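Local coordinates for protein rhizavidin (Rhizobium etli, PDB 3EW1) that binds biotin with high affinity as a dimeric, secreted member of the avidin family, at residues S53-T58 with W72-E77. Residues are numbered along the deposited sequence; the frame is centred on the assembly and turned at random.
Sequences SPYPLT and WNNSTE
Tyr55 and Asn74 face each other with CA atoms 5.5 Å apart where strand 54-62 of the antiparallel avidin β-barrel passes beside the loop that links strands 65-71 and 78-92. Over one face of the Tyr55 ring lies the Asn74 amide, stacked with planes 8° apart and ND2 over the ring centre, 3.2 Å above its plane. On the opposite face Trp72 presents the edge of its six-membered ring in a T-shaped pair, CZ3 reaching Tyr55 CD1 at 3.7 Å. This indole also packs on Ser81 and Tyr41, both biotin-binding residues, and bonds through NE1 to Thr83, probably placing Tyr55 in a second shell of the biotin site.

Asn74 CG sits between backbone N and carbonyl carbon (chi1 60°), aiming the amide at the strand. Both ND2 N-H groups bond nearly in the amide plane, one to Pro54 O at 2.8 Å, the other to Ser53 OG at 2.9 Å. OD1 turns back into the loop, accepting from Thr76 N (an Asx turn) and Glu77 N (an Asx motif), which fixes the amide. A water bridges Ser53 OG to Glu77 OE1, while OE2 accepts from Cys50 N. Tyr55 OH donates to Glu77 O at 2.7 Å, from above the carbonyl plane.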
loop_
_atom_site.group_PDB
_atom_site.type_symbol
_atom_site.label_atom_id
_atom_site.label_comp_id
_atom_site.label_asym_id
_atom_site.label_seq_id
_atom_site.Cartn_x
_atom_site.Cartn_y
_atom_site.Cartn_z
ATOM N N SER B 53 -9.516 -17.203 2.068
ATOM C CA SER B 53 -10.609 -16.290 1.698
ATOM C C SER B 53 -9.988 -15.003 1.158
ATOM O O SER B 53 -8.855 -14.671 1.530
ATOM C CB SER B 53 -11.587 -16.009 2.873
ATOM O OG SER B 53 -10.985 -15.266 3.905
ATOM N N PRO B 54 -10.686 -14.318 0.229
ATOM C CA PRO B 54 -9.999 -13.182 -0.418
ATOM C C PRO B 54 -10.090 -11.932 0.410
ATOM O O PRO B 54 -11.178 -11.637 0.942
ATOM C CB PRO B 54 -10.769 -12.993 -1.748
ATOM C CG PRO B 54 -12.189 -13.554 -1.442
ATOM C CD PRO B 54 -12.050 -14.536 -0.304
ATOM N N TYR B 55 -8.966 -11.220 0.477
ATOM C CA TYR B 55 -8.842 -9.936 1.183
ATOM C C TYR B 55 -8.515 -8.842 0.176
ATOM O O TYR B 55 -7.652 -9.030 -0.672
ATOM C CB TYR B 55 -7.738 -10.035 2.213
ATOM C CG TYR B 55 -8.200 -10.830 3.391
ATOM C CD1 TYR B 55 -8.065 -12.214 3.402
ATOM C CD2 TYR B 55 -8.830 -10.211 4.496
ATOM C CE1 TYR B 55 -8.528 -12.992 4.473
ATOM C CE2 TYR B 55 -9.245 -10.988 5.583
ATOM C CZ TYR B 55 -9.105 -12.381 5.552
ATOM O OH TYR B 55 -9.520 -13.229 6.551
ATOM N N PRO B 56 -9.187 -7.688 0.264
ATOM C CA PRO B 56 -8.897 -6.590 -0.670
ATOM C C PRO B 56 -7.447 -6.147 -0.567
ATOM O O PRO B 56 -6.830 -6.119 0.509
ATOM C CB PRO B 56 -9.829 -5.457 -0.168
ATOM C CG PRO B 56 -10.993 -6.221 0.480
ATOM C CD PRO B 56 -10.280 -7.347 1.203
ATOM N N LEU B 57 -6.895 -5.813 -1.723
ATOM C CA LEU B 57 -5.580 -5.238 -1.790
ATOM C C LEU B 57 -5.618 -3.988 -2.620
ATOM O O LEU B 57 -6.402 -3.860 -3.563
ATOM C CB LEU B 57 -4.639 -6.294 -2.365
ATOM C CG LEU B 57 -3.689 -6.461 -3.528
ATOM C CD1 LEU B 57 -3.167 -5.283 -4.381
ATOM C CD2 LEU B 57 -2.584 -7.436 -3.111
ATOM N N THR B 58 -4.776 -3.043 -2.248
ATOM C CA THR B 58 -4.686 -1.787 -2.990
ATOM C C THR B 58 -3.230 -1.355 -3.018
ATOM O O THR B 58 -2.473 -1.698 -2.141
ATOM C CB THR B 58 -5.581 -0.742 -2.335
ATOM O OG1 THR B 58 -5.674 0.415 -3.167
ATOM C CG2 THR B 58 -5.042 -0.431 -0.996
ATOM N N TRP B 72 -6.353 -7.158 7.284
ATOM C CA TRP B 72 -6.758 -8.552 7.488
ATOM C C TRP B 72 -8.187 -8.766 8.059
ATOM O O TRP B 72 -8.402 -9.603 8.927
ATOM C CB TRP B 72 -5.684 -9.300 8.281
ATOM C CG TRP B 72 -4.392 -9.422 7.446
ATOM C CD1 TRP B 72 -3.228 -8.727 7.648
ATOM C CD2 TRP B 72 -4.209 -10.194 6.245
ATOM N NE1 TRP B 72 -2.300 -9.076 6.659
ATOM C CE2 TRP B 72 -2.885 -9.976 5.802
ATOM C CE3 TRP B 72 -5.015 -11.077 5.544
ATOM C CZ2 TRP B 72 -2.356 -10.613 4.651
ATOM C CZ3 TRP B 72 -4.500 -11.714 4.406
ATOM C CH2 TRP B 72 -3.190 -11.448 3.957
ATOM N N ASN B 73 -9.149 -8.040 7.499
ATOM C CA ASN B 73 -10.566 -8.251 7.759
ATOM C C ASN B 73 -11.340 -8.120 6.468
ATOM O O ASN B 73 -11.319 -7.068 5.852
ATOM C CB ASN B 73 -11.121 -7.246 8.799
ATOM C CG ASN B 73 -12.550 -7.607 9.261
ATOM O OD1 ASN B 73 -13.107 -8.650 8.921
ATOM N ND2 ASN B 73 -13.127 -6.742 10.075
ATOM N N ASN B 74 -12.011 -9.198 6.066
ATOM C CA ASN B 74 -12.896 -9.213 4.903
ATOM C C ASN B 74 -14.379 -9.557 5.269
ATOM O O ASN B 74 -15.194 -9.753 4.371
ATOM C CB ASN B 74 -12.326 -10.193 3.857
ATOM C CG ASN B 74 -12.231 -11.602 4.392
ATOM O OD1 ASN B 74 -12.628 -11.879 5.549
ATOM N ND2 ASN B 74 -11.708 -12.508 3.574
ATOM N N SER B 75 -14.694 -9.629 6.573
ATOM C CA SER B 75 -16.012 -10.066 7.153
ATOM C C SER B 75 -16.213 -11.582 7.191
ATOM O O SER B 75 -17.198 -12.098 7.692
ATOM C CB SER B 75 -17.253 -9.367 6.532
ATOM O OG SER B 75 -17.565 -9.935 5.254
ATOM N N THR B 76 -15.274 -12.323 6.622
ATOM C CA THR B 76 -15.250 -13.761 6.791
ATOM C C THR B 76 -14.327 -14.100 7.966
ATOM O O THR B 76 -14.688 -14.880 8.856
ATOM C CB THR B 76 -14.799 -14.480 5.494
ATOM O OG1 THR B 76 -15.835 -14.338 4.510
ATOM C CG2 THR B 76 -14.528 -16.007 5.732
ATOM N N GLU B 77 -13.145 -13.498 7.993
ATOM C CA GLU B 77 -12.250 -13.695 9.122
ATOM C C GLU B 77 -11.464 -12.432 9.337
ATOM O O GLU B 77 -10.929 -11.837 8.384
ATOM C CB GLU B 77 -11.354 -14.918 8.936
ATOM C CG GLU B 77 -10.576 -15.342 10.140
ATOM C CD GLU B 77 -9.769 -16.621 9.913
ATOM O OE1 GLU B 77 -10.035 -17.299 8.898
ATOM O OE2 GLU B 77 -8.863 -16.910 10.749
HETATM O O HOH W 1 -10.524 -17.097 5.928
#